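Local coordinates for protein 4-methyl-5(B-hydroxyethyl)-thiazole monophosphate biosynthesis enzyme (Vibrio cholerae O1 biovar El Tor, PDB 3OT1) that is of unknown function but belongs to the DJ-1/PfpI family and is named after a step of thiazole monophosphate biosynthesis, at residues 75-80 against 91-96; 82-87 against 110-115; 95-100 against 116-121; 129-132 against 138-141; 147-152 against 156-161. One frame throughout, in Å; residues are numbered along the deposited sequence.

In the fold
Contacts 1, 2 and 3 are buried and lie together beside the parallel part of the mixed central sheet of the DJ-1 fold. Contacts 1 and 3 share helix 91-102, and contacts 2 and 3 share helix 113-119. Contacts 1 and 3 are purely apolar, while contact 2 adds a buried hydroxyl bonded to P78 O. Contact 4, also buried and apolar, joins two irregular parts of the long loop between helix 113-119 and strand 149-152; its centre is about 17 Å from that of contact 1. Contact 5, only partly buried, differs in chemistry: a ladder of hydrogen bonds builds the antiparallel hairpin at one edge of the sheet. T130 N to T159 OG1 ties contact 4 to it.

Contact 1. Residues 75-80 against 91-96; sequences LALPGG and TALLAL
L75 and L77 project from strand 74-77 toward L96 and L93 of helix 91-102, a strand-to-helix layer of the alpha/beta sandwich built by the DJ-1/PfpI family. At L75 the CA lies 8.4 Å from the CA of L96. The side-chain contact here is a loose one, L75 CD2 coming to 4.3 Å from the backbone L96 O. The first torsion of L75 sets CG opposite the backbone N (chi1 179°) and carries CD2 out to that carbonyl. L96 meanwhile turns its own side chain onto L64.

Two residues along, as the alternation of a beta strand requires, L77 faces the helix again. Its CA is farther from its partner, 9.7 Å from the CA of L93, yet the side chains meet more closely, because both extend into the gap. L93 starts off to one side of the strand, but with CG opposite its backbone N (chi1 -172°) its methyl end comes nearer, and the two leucine side chains cross at a slant. P15 of the neighbouring strand and F87 of helix 81-88 pack against both L77 and L93, so the pair is flanked by further apolar groups from the sheet and from a second helix. The meeting point itself is methyl on methyl, L77 CD2 to L93 CD2 at 3.9 Å.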
# COMPACT_ATOMS: atom_id res chain seq x y z
N LEU A 75 -7.29 13.73 10.93
CA LEU A 75 -7.36 12.37 11.44
C LEU A 75 -7.66 11.46 10.25
O LEU A 75 -8.61 11.71 9.52
CB LEU A 75 -8.50 12.28 12.47
CG LEU A 75 -8.75 10.92 13.10
CD1 LEU A 75 -7.56 10.42 13.94
CD2 LEU A 75 -10.02 10.94 13.92
N ALA A 76 -6.86 10.41 10.05
CA ALA A 76 -7.06 9.46 8.96
C ALA A 76 -7.17 8.05 9.52
O ALA A 76 -6.24 7.56 10.19
CB ALA A 76 -5.93 9.53 7.97
N LEU A 77 -8.31 7.42 9.27
CA LEU A 77 -8.63 6.13 9.84
C LEU A 77 -8.58 5.04 8.77
O LEU A 77 -9.40 5.01 7.86
CB LEU A 77 -10.04 6.16 10.44
CG LEU A 77 -10.30 7.22 11.51
CD1 LEU A 77 -11.76 7.10 11.98
CD2 LEU A 77 -9.38 7.07 12.68
N PRO A 78 -7.60 4.12 8.89
CA PRO A 78 -7.58 2.94 8.02
C PRO A 78 -8.80 2.05 8.25
O PRO A 78 -9.46 2.15 9.28
CB PRO A 78 -6.29 2.23 8.42
CG PRO A 78 -5.43 3.32 9.08
CD PRO A 78 -6.44 4.16 9.80
N GLY A 79 -9.01 1.14 7.31
CA GLY A 79 -10.04 0.12 7.42
C GLY A 79 -9.48 -1.21 7.86
O GLY A 79 -8.59 -1.28 8.71
N GLY A 80 -10.00 -2.27 7.27
CA GLY A 80 -9.85 -3.63 7.78
C GLY A 80 -10.98 -3.92 8.74
O GLY A 80 -11.34 -3.05 9.53
N THR A 91 -12.87 3.63 23.40
CA THR A 91 -13.34 4.89 23.97
C THR A 91 -12.52 6.06 23.45
O THR A 91 -13.08 7.09 23.04
CB THR A 91 -13.30 4.81 25.52
OG1 THR A 91 -14.06 3.66 25.94
CG2 THR A 91 -13.85 6.10 26.13
N ALA A 92 -11.21 5.91 23.47
CA ALA A 92 -10.33 6.99 23.07
C ALA A 92 -10.48 7.31 21.59
O ALA A 92 -10.43 8.47 21.21
CB ALA A 92 -8.88 6.64 23.37
N LEU A 93 -10.64 6.30 20.74
CA LEU A 93 -10.76 6.55 19.31
C LEU A 93 -12.04 7.33 19.04
O LEU A 93 -12.06 8.30 18.28
CB LEU A 93 -10.72 5.22 18.53
CG LEU A 93 -10.65 5.20 17.00
CD1 LEU A 93 -11.98 5.59 16.39
CD2 LEU A 93 -9.52 6.11 16.45
N LEU A 94 -13.14 6.86 19.62
CA LEU A 94 -14.42 7.53 19.41
C LEU A 94 -14.38 8.99 19.90
O LEU A 94 -14.91 9.88 19.24
CB LEU A 94 -15.55 6.76 20.08
CG LEU A 94 -15.79 5.35 19.54
CD1 LEU A 94 -16.90 4.66 20.37
CD2 LEU A 94 -16.14 5.32 18.07
N ALA A 95 -13.73 9.22 21.04
CA ALA A 95 -13.55 10.57 21.55
C ALA A 95 -12.72 11.43 20.60
O ALA A 95 -12.99 12.63 20.48
CB ALA A 95 -12.92 10.52 22.96
N LEU A 96 -11.68 10.86 19.97
CA LEU A 96 -10.88 11.63 19.03
C LEU A 96 -11.70 12.03 17.83
O LEU A 96 -11.51 13.10 17.30
CB LEU A 96 -9.64 10.85 18.59
CG LEU A 96 -8.53 10.86 19.60
CD1 LEU A 96 -7.53 9.78 19.28
CD2 LEU A 96 -7.81 12.22 19.68

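Contact 2. Residues 82-87 against 110-115; sequences GGAQAF and ICATPA
T113 OG1 lies 3.5 Å from A84 CB while giving its hydrogen bond to a third party, the carbonyl oxygen of P78. The hydroxyl is therefore buried but satisfied, and what it presents to helix 81-88 is a van der Waals contact. The first torsion of T113 is what places it there: OG1 sits opposite the carbonyl carbon (chi1 -67°), leaving CG2 opposite the backbone N. The ring of F87 reaches the same oxygen obliquely, F87 CD2 being 4.1 Å from T113 OG1.

A84 has a second neighbour in A112, whose methyl meets it at 3.9 Å between the two CB atoms. Such small side chains let the backbones come close, and the CA atoms of A84 and T113 are 4.9 Å apart.

A112 belongs to a type II' turn running from I110 to T113, with C111 at its second position holding a positive phi (65°), as a type II' turn requires there. This sharp strand-to-helix turn is consistent with the nucleophile elbow of the DJ-1 superfamily, and the approach of the C111 side chain to E24 agrees with such a site. The turn's own closing bond, T113 N to I110 O, is weak.

On the helix 81-88 side, F87 is steadied locally. G83 O, which accepts the F87 backbone N at 2.9 Å, also lies against one face of the ring, 3.4 Å above its plane and displaced toward the rim.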
# COMPACT_ATOMS: atom_id res chain seq x y z
N GLY A 82 -11.35 -6.26 11.33
CA GLY A 82 -10.95 -6.33 12.73
C GLY A 82 -10.48 -4.99 13.29
O GLY A 82 -10.75 -4.64 14.44
N GLY A 83 -9.74 -4.24 12.49
CA GLY A 83 -9.26 -2.93 12.89
C GLY A 83 -10.40 -1.95 13.10
O GLY A 83 -10.41 -1.22 14.10
N ALA A 84 -11.35 -1.91 12.18
CA ALA A 84 -12.51 -1.04 12.33
C ALA A 84 -13.29 -1.40 13.58
O ALA A 84 -13.77 -0.52 14.30
CB ALA A 84 -13.39 -1.11 11.12
N GLN A 85 -13.43 -2.69 13.88
CA GLN A 85 -14.15 -3.11 15.09
C GLN A 85 -13.38 -2.65 16.33
O GLN A 85 -13.96 -2.21 17.32
CB GLN A 85 -14.35 -4.63 15.13
CG GLN A 85 -15.29 -5.20 14.08
CD GLN A 85 -16.76 -4.90 14.32
OE1 GLN A 85 -17.10 -3.99 15.07
NE2 GLN A 85 -17.64 -5.65 13.67
N ALA A 86 -12.05 -2.77 16.30
CA ALA A 86 -11.23 -2.29 17.40
C ALA A 86 -11.40 -0.79 17.61
O ALA A 86 -11.47 -0.31 18.74
CB ALA A 86 -9.76 -2.63 17.18
N PHE A 87 -11.49 -0.03 16.52
CA PHE A 87 -11.75 1.39 16.61
C PHE A 87 -13.11 1.66 17.26
O PHE A 87 -13.25 2.54 18.12
CB PHE A 87 -11.73 2.04 15.22
CG PHE A 87 -10.35 2.18 14.56
CD1 PHE A 87 -9.16 1.92 15.21
CD2 PHE A 87 -10.29 2.61 13.24
CE1 PHE A 87 -7.94 2.09 14.54
CE2 PHE A 87 -9.09 2.78 12.60
CZ PHE A 87 -7.92 2.51 13.24
N ILE A 110 -11.59 5.05 5.52
CA ILE A 110 -11.69 4.18 4.36
C ILE A 110 -12.20 2.80 4.74
O ILE A 110 -12.04 2.35 5.87
CB ILE A 110 -10.31 4.13 3.64
CG1 ILE A 110 -10.35 3.42 2.28
CG2 ILE A 110 -9.23 3.57 4.55
CD1 ILE A 110 -9.13 3.71 1.43
N CYS A 111 -12.73 2.12 3.73
CA CYS A 111 -13.04 0.71 3.80
C CYS A 111 -14.14 0.39 4.84
O CYS A 111 -15.22 0.95 4.75
CB CYS A 111 -11.69 0.00 4.05
SG CYS A 111 -11.59 -1.76 4.14
N ALA A 112 -13.89 -0.51 5.78
CA ALA A 112 -14.91 -0.89 6.74
C ALA A 112 -15.24 0.22 7.74
O ALA A 112 -16.29 0.18 8.38
CB ALA A 112 -14.50 -2.17 7.50
N THR A 113 -14.33 1.15 7.94
CA THR A 113 -14.45 2.07 9.06
C THR A 113 -15.69 2.97 9.02
O THR A 113 -16.32 3.13 10.04
CB THR A 113 -13.12 2.82 9.24
OG1 THR A 113 -12.16 1.85 9.66
CG2 THR A 113 -13.23 3.92 10.25
N PRO A 114 -16.04 3.55 7.87
CA PRO A 114 -17.26 4.40 7.91
C PRO A 114 -18.50 3.59 8.31
O PRO A 114 -19.40 4.14 8.94
CB PRO A 114 -17.36 4.94 6.48
CG PRO A 114 -15.91 4.96 6.00
CD PRO A 114 -15.34 3.68 6.59
N ALA A 115 -18.56 2.31 7.93
CA ALA A 115 -19.68 1.43 8.30
C ALA A 115 -19.62 0.98 9.75
O ALA A 115 -20.58 1.16 10.52
CB ALA A 115 -19.72 0.24 7.36

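Contact 3. Residues 95-100 against 116-121; sequences ALIDAF and LVFAKQ
Within segments 95-100 and 116-121 the nearest CA atoms are those of I97 and F118, 9.1 Å apart, so the space between the two helices is spanned by side chains. One methyl does most of this. I97 CD1 touches V117 CG1 at 3.8 Å and F118 CE1 at 3.9 Å, and it meets the F118 ring at the edge, near the ring plane. The I97 chain is stretched beyond CB, CD1 lying nearly opposite CA (chi2 166°), which brings this methyl up against both partners. V117 turns CG1 toward it by holding that branch opposite its backbone N (chi1 -177°).

The helix that carries V117 and F118 is widened here: A119 N bonds to P114 O, an i to i+5 bond, the mark of a pi-type turn. The next turn is tighter, with Q121 N to V117 O at 2.9 Å.

Around this apolar junction, F124 packs on I97 and meets the F118 ring edge to face. The F118 side chain reaches V107 and A109 of strand 106-110 and L77 of strand 74-77, while V117 leans on F87 of helix 81-88, placing the contact between two helices above the sheet.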
# COMPACT_ATOMS: atom_id res chain seq x y z
N ALA A 95 -13.73 9.22 21.04
CA ALA A 95 -13.55 10.57 21.55
C ALA A 95 -12.72 11.43 20.60
O ALA A 95 -12.99 12.63 20.48
CB ALA A 95 -12.92 10.52 22.96
N LEU A 96 -11.68 10.86 19.97
CA LEU A 96 -10.88 11.63 19.03
C LEU A 96 -11.70 12.03 17.83
O LEU A 96 -11.51 13.10 17.30
CB LEU A 96 -9.64 10.85 18.59
CG LEU A 96 -8.53 10.86 19.60
CD1 LEU A 96 -7.53 9.78 19.28
CD2 LEU A 96 -7.81 12.22 19.68
N ILE A 97 -12.58 11.15 17.35
CA ILE A 97 -13.45 11.54 16.24
C ILE A 97 -14.25 12.79 16.63
O ILE A 97 -14.33 13.75 15.86
CB ILE A 97 -14.38 10.41 15.80
CG1 ILE A 97 -13.57 9.24 15.21
CG2 ILE A 97 -15.44 10.93 14.83
CD1 ILE A 97 -14.39 7.98 15.07
N ASP A 98 -14.83 12.78 17.82
CA ASP A 98 -15.59 13.92 18.32
C ASP A 98 -14.70 15.17 18.40
O ASP A 98 -15.09 16.25 18.00
CB ASP A 98 -16.15 13.64 19.71
CG ASP A 98 -17.14 12.49 19.77
OD1 ASP A 98 -17.69 12.09 18.75
OD2 ASP A 98 -17.34 11.97 20.90
N ALA A 99 -13.50 14.99 18.94
CA ALA A 99 -12.60 16.14 19.16
C ALA A 99 -12.18 16.77 17.85
O ALA A 99 -12.22 18.00 17.71
CB ALA A 99 -11.39 15.74 19.99
N PHE A 100 -11.75 15.98 16.87
CA PHE A 100 -11.34 16.51 15.58
C PHE A 100 -12.50 17.20 14.88
O PHE A 100 -12.37 18.30 14.36
CB PHE A 100 -10.78 15.40 14.67
CG PHE A 100 -9.32 15.12 14.87
CD1 PHE A 100 -8.35 15.71 14.06
CD2 PHE A 100 -8.90 14.24 15.83
CE1 PHE A 100 -7.01 15.45 14.22
CE2 PHE A 100 -7.54 13.93 15.99
CZ PHE A 100 -6.60 14.55 15.18
N LEU A 116 -18.51 0.36 10.14
CA LEU A 116 -18.40 -0.27 11.45
C LEU A 116 -18.09 0.68 12.58
O LEU A 116 -18.33 0.32 13.75
CB LEU A 116 -17.40 -1.42 11.42
CG LEU A 116 -17.73 -2.56 10.46
CD1 LEU A 116 -16.69 -3.67 10.59
CD2 LEU A 116 -19.14 -3.09 10.68
N VAL A 117 -17.59 1.88 12.26
CA VAL A 117 -17.35 2.90 13.27
C VAL A 117 -18.41 4.02 13.18
O VAL A 117 -19.17 4.21 14.12
CB VAL A 117 -15.92 3.47 13.22
CG1 VAL A 117 -15.75 4.49 14.36
CG2 VAL A 117 -14.90 2.34 13.30
N PHE A 118 -18.46 4.74 12.07
CA PHE A 118 -19.32 5.93 12.04
C PHE A 118 -20.81 5.57 12.13
O PHE A 118 -21.55 6.10 12.96
CB PHE A 118 -19.11 6.79 10.80
CG PHE A 118 -17.70 7.30 10.59
CD1 PHE A 118 -16.76 7.39 11.62
CD2 PHE A 118 -17.33 7.73 9.32
CE1 PHE A 118 -15.49 7.88 11.36
CE2 PHE A 118 -16.09 8.23 9.08
CZ PHE A 118 -15.17 8.31 10.08
N ALA A 119 -21.26 4.66 11.25
CA ALA A 119 -22.66 4.30 11.21
C ALA A 119 -23.07 3.64 12.53
O ALA A 119 -24.12 3.97 13.08
CB ALA A 119 -22.97 3.46 10.01
N LYS A 120 -22.22 2.78 13.11
CA LYS A 120 -22.54 2.07 14.35
C LYS A 120 -22.48 2.90 15.64
O LYS A 120 -23.19 2.61 16.60
CB LYS A 120 -21.65 0.81 14.50
CG LYS A 120 -21.93 -0.27 13.48
CD LYS A 120 -23.37 -0.73 13.52
N GLN A 121 -21.64 3.93 15.68
CA GLN A 121 -21.42 4.73 16.88
C GLN A 121 -21.90 6.18 16.75
O GLN A 121 -21.49 7.05 17.52
CB GLN A 121 -19.95 4.65 17.30
CG GLN A 121 -19.49 3.27 17.73
CD GLN A 121 -20.20 2.79 18.99
OE1 GLN A 121 -20.62 3.60 19.84
NE2 GLN A 121 -20.34 1.49 19.12

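Contact 4. Residues 129-132 against 138-141; sequences MTCH and HIPS
I139 carries the whole contact, since its three side-chain carbons beyond CB divide the M129 and C131 surfaces among them. At CB the chain forks. CG2, opposite the backbone N, goes to M129, meeting M129 CG at 3.9 Å and the carbonyl M129 O at 4.1 Å. CG1, beside the backbone N (chi1 -51°), turns instead to the thiol: I139 CG1 to C131 SG is 3.7 Å, the closest approach between the segments. From CG1 the chain bends again (chi2 -54°) and lays its tip near both the selenium and the sulfur, with I139 CD1 at 4.0 Å from M129 SE and 4.1 Å from C131 SG.

The opposing groups are brought up by matching first torsions. Both M129 CG and C131 SG stand between their own backbone N and carbonyl carbon, and an extended second torsion (chi2 -176°) then carries M129 SE out to the isoleucine tip. M129 is a selenomethionine, so the selenium reflects how the protein was produced.

Both segments belong to the long irregular connection between helix 113-119 and strand 149-152, and P114 of that helix packs on M129 and C131. In the residue after C131, H132 N donates to C111 O, which ties this connection to the turn that resembles a nucleophile elbow; H132 NE2 also makes a weak hydrogen bond to the backbone of a neighbouring subunit. Between the two segments themselves the approaches are aliphatic, sulfur and selenium contacts, which implies that cohesion here comes mainly from dispersion and burial.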
# COMPACT_ATOMS: atom_id res chain seq x y z
N MSE A 129 -21.50 9.62 2.73
CA MSE A 129 -20.28 8.85 2.84
C MSE A 129 -20.34 7.61 2.01
O MSE A 129 -21.41 7.09 1.71
CB MSE A 129 -19.98 8.49 4.30
CG MSE A 129 -21.04 7.62 4.96
SE MSE A 129 -20.69 7.27 6.83
CE MSE A 129 -21.09 9.00 7.55
N THR A 130 -19.14 7.13 1.68
CA THR A 130 -18.97 5.82 1.08
C THR A 130 -18.22 4.93 2.07
O THR A 130 -17.84 5.35 3.17
CB THR A 130 -18.26 5.89 -0.29
OG1 THR A 130 -18.46 4.66 -0.98
CG2 THR A 130 -16.78 6.16 -0.21
N CYS A 131 -18.06 3.67 1.68
CA CYS A 131 -17.35 2.67 2.48
C CYS A 131 -17.07 1.49 1.58
O CYS A 131 -17.37 1.54 0.39
CB CYS A 131 -18.18 2.25 3.70
SG CYS A 131 -19.74 1.44 3.37
N HIS A 132 -16.52 0.43 2.14
CA HIS A 132 -16.31 -0.77 1.33
C HIS A 132 -17.64 -1.29 0.81
O HIS A 132 -18.60 -1.34 1.56
CB HIS A 132 -15.64 -1.84 2.17
CG HIS A 132 -15.11 -2.95 1.36
ND1 HIS A 132 -15.91 -3.96 0.86
CD2 HIS A 132 -13.86 -3.19 0.91
CE1 HIS A 132 -15.15 -4.76 0.14
NE2 HIS A 132 -13.90 -4.34 0.18
N HIS A 138 -24.77 -0.87 5.48
CA HIS A 138 -24.72 -0.23 6.79
C HIS A 138 -25.00 1.28 6.74
O HIS A 138 -25.20 1.91 7.77
CB HIS A 138 -23.33 -0.41 7.39
CG HIS A 138 -23.07 -1.78 7.92
ND1 HIS A 138 -23.27 -2.93 7.20
CD2 HIS A 138 -22.58 -2.17 9.12
CE1 HIS A 138 -22.94 -3.98 7.93
NE2 HIS A 138 -22.52 -3.54 9.11
N ILE A 139 -24.96 1.88 5.56
CA ILE A 139 -25.08 3.32 5.43
C ILE A 139 -26.53 3.64 5.03
O ILE A 139 -27.08 2.97 4.14
CB ILE A 139 -24.11 3.83 4.34
CG1 ILE A 139 -22.67 3.31 4.54
CG2 ILE A 139 -24.17 5.34 4.25
CD1 ILE A 139 -22.09 3.59 5.90
N PRO A 140 -27.15 4.67 5.63
CA PRO A 140 -28.51 5.02 5.18
C PRO A 140 -28.54 5.24 3.68
O PRO A 140 -27.67 5.92 3.13
CB PRO A 140 -28.81 6.32 5.94
CG PRO A 140 -27.97 6.22 7.17
CD PRO A 140 -26.69 5.56 6.71
N SER A 141 -29.51 4.63 3.00
CA SER A 141 -29.51 4.59 1.55
C SER A 141 -29.46 5.98 0.91
O SER A 141 -28.81 6.15 -0.12
CB SER A 141 -30.73 3.82 1.04
OG SER A 141 -31.93 4.40 1.54

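Contact 5. Residues 147-152 against 156-161; sequences QRVCYY and HLLTSQ
Y151 sets its ring obliquely against the backbone of L157, with Y151 CD1 at 3.3 Å from L157 O; L158 CD1 and the carbonyl carbon of H156 also approach the ring obliquely. CG opposite the backbone N (chi1 -178°) carries the ring along the neighbouring strand, its OH ending near H156 CA.

L157 O has its main partner in the adjoining strand, Y152 N at 2.8 Å, nearly in line with the carbonyl. The reciprocal bond L157 N to Y152 O is longer, 3.1 Å. C150 and T159 exchange two more, each 2.8 Å: C150 N to T159 O and T159 N to C150 O. A water bridges C150 O and T159 OG1, and that hydroxyl also takes T130 N.

On the V149 face, V149 CG1 packs on L158 CD1 at 3.6 Å. At the open end side chains replace the ladder: S160 OG donates to R148 O at 2.7 Å, and Q161 NE2 reaches Q147 O from above its carbonyl plane. The R148 guanidinium forms a salt bridge with E168 and bonds to the backbone of a neighbouring subunit.

H156, in a left-handed backbone conformation (phi 47°), and L157 both face Y152, a G1 bulge closing an antiparallel beta hairpin whose strand 149-152 is outermost in the sheet of this chain.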
# COMPACT_ATOMS: atom_id res chain seq x y z
N GLN A 147 -19.20 6.82 -4.91
CA GLN A 147 -17.93 7.35 -5.40
C GLN A 147 -16.78 6.58 -4.78
O GLN A 147 -16.84 6.17 -3.62
CB GLN A 147 -17.76 8.80 -5.00
CG GLN A 147 -18.75 9.76 -5.58
CD GLN A 147 -18.82 10.98 -4.72
OE1 GLN A 147 -19.48 10.99 -3.68
NE2 GLN A 147 -18.08 11.99 -5.10
N ARG A 148 -15.72 6.41 -5.55
CA ARG A 148 -14.49 5.82 -5.02
C ARG A 148 -13.93 6.65 -3.87
O ARG A 148 -13.44 6.07 -2.90
CB ARG A 148 -13.44 5.66 -6.13
CG ARG A 148 -13.84 4.65 -7.20
CD ARG A 148 -12.87 4.61 -8.35
NE ARG A 148 -11.59 4.06 -7.97
CZ ARG A 148 -11.31 2.76 -7.86
NH1 ARG A 148 -12.23 1.84 -8.11
NH2 ARG A 148 -10.09 2.41 -7.51
N VAL A 149 -14.01 7.98 -3.98
CA VAL A 149 -13.65 8.93 -2.93
C VAL A 149 -14.79 9.95 -2.82
O VAL A 149 -15.17 10.56 -3.80
CB VAL A 149 -12.33 9.65 -3.27
CG1 VAL A 149 -11.96 10.67 -2.20
CG2 VAL A 149 -11.17 8.66 -3.47
N CYS A 150 -15.34 10.06 -1.62
CA CYS A 150 -16.46 10.94 -1.33
C CYS A 150 -16.07 12.01 -0.31
O CYS A 150 -15.67 11.68 0.83
CB CYS A 150 -17.62 10.12 -0.77
SG CYS A 150 -19.04 11.12 -0.21
N TYR A 151 -16.16 13.29 -0.67
CA TYR A 151 -15.96 14.39 0.24
C TYR A 151 -17.30 15.04 0.57
O TYR A 151 -18.07 15.37 -0.34
CB TYR A 151 -15.00 15.42 -0.35
CG TYR A 151 -14.74 16.56 0.61
CD1 TYR A 151 -14.28 16.31 1.90
CD2 TYR A 151 -14.95 17.89 0.26
CE1 TYR A 151 -14.04 17.32 2.81
CE2 TYR A 151 -14.68 18.92 1.17
CZ TYR A 151 -14.23 18.61 2.44
OH TYR A 151 -13.99 19.57 3.39
N TYR A 152 -17.56 15.19 1.86
CA TYR A 152 -18.76 15.85 2.36
C TYR A 152 -18.32 17.08 3.17
O TYR A 152 -17.93 16.99 4.33
CB TYR A 152 -19.60 14.89 3.20
CG TYR A 152 -20.91 15.47 3.63
CD1 TYR A 152 -21.91 15.73 2.71
CD2 TYR A 152 -21.15 15.78 4.96
CE1 TYR A 152 -23.13 16.27 3.10
CE2 TYR A 152 -22.36 16.31 5.35
CZ TYR A 152 -23.34 16.56 4.42
OH TYR A 152 -24.54 17.10 4.84
N HIS A 156 -16.75 18.26 7.05
CA HIS A 156 -15.31 18.06 6.83
C HIS A 156 -14.95 16.58 6.85
O HIS A 156 -14.09 16.16 7.63
CB HIS A 156 -14.49 18.79 7.91
CG HIS A 156 -14.86 20.22 8.08
ND1 HIS A 156 -15.61 20.67 9.15
CD2 HIS A 156 -14.62 21.30 7.30
CE1 HIS A 156 -15.79 21.98 9.02
NE2 HIS A 156 -15.20 22.38 7.91
N LEU A 157 -15.64 15.79 6.02
CA LEU A 157 -15.52 14.34 6.07
C LEU A 157 -15.14 13.77 4.70
O LEU A 157 -15.79 14.01 3.70
CB LEU A 157 -16.86 13.71 6.51
CG LEU A 157 -16.85 12.19 6.56
CD1 LEU A 157 -15.95 11.68 7.68
CD2 LEU A 157 -18.27 11.63 6.68
N LEU A 158 -14.07 12.98 4.68
CA LEU A 158 -13.62 12.32 3.45
C LEU A 158 -13.72 10.82 3.67
O LEU A 158 -13.15 10.31 4.64
CB LEU A 158 -12.18 12.70 3.16
CG LEU A 158 -11.60 12.14 1.84
CD1 LEU A 158 -12.28 12.82 0.63
CD2 LEU A 158 -10.09 12.31 1.82
N THR A 159 -14.41 10.11 2.79
CA THR A 159 -14.46 8.67 2.89
C THR A 159 -14.10 8.01 1.56
O THR A 159 -14.14 8.62 0.50
CB THR A 159 -15.84 8.18 3.39
OG1 THR A 159 -16.87 8.69 2.54
CG2 THR A 159 -16.05 8.56 4.83
N SER A 160 -13.72 6.73 1.66
CA SER A 160 -13.32 5.99 0.48
C SER A 160 -13.54 4.50 0.71
O SER A 160 -13.89 4.08 1.80
CB SER A 160 -11.89 6.34 0.11
OG SER A 160 -11.46 5.84 -1.13
N GLN A 161 -13.36 3.69 -0.32
CA GLN A 161 -13.90 2.33 -0.36
C GLN A 161 -12.98 1.17 0.02
O GLN A 161 -13.44 0.25 0.66
CB GLN A 161 -14.48 2.05 -1.74
CG GLN A 161 -15.66 2.97 -2.10
CD GLN A 161 -16.45 2.45 -3.27
OE1 GLN A 161 -16.29 1.30 -3.69
NE2 GLN A 161 -17.35 3.27 -3.77
O HOH W 1 -17.73 11.28 3.11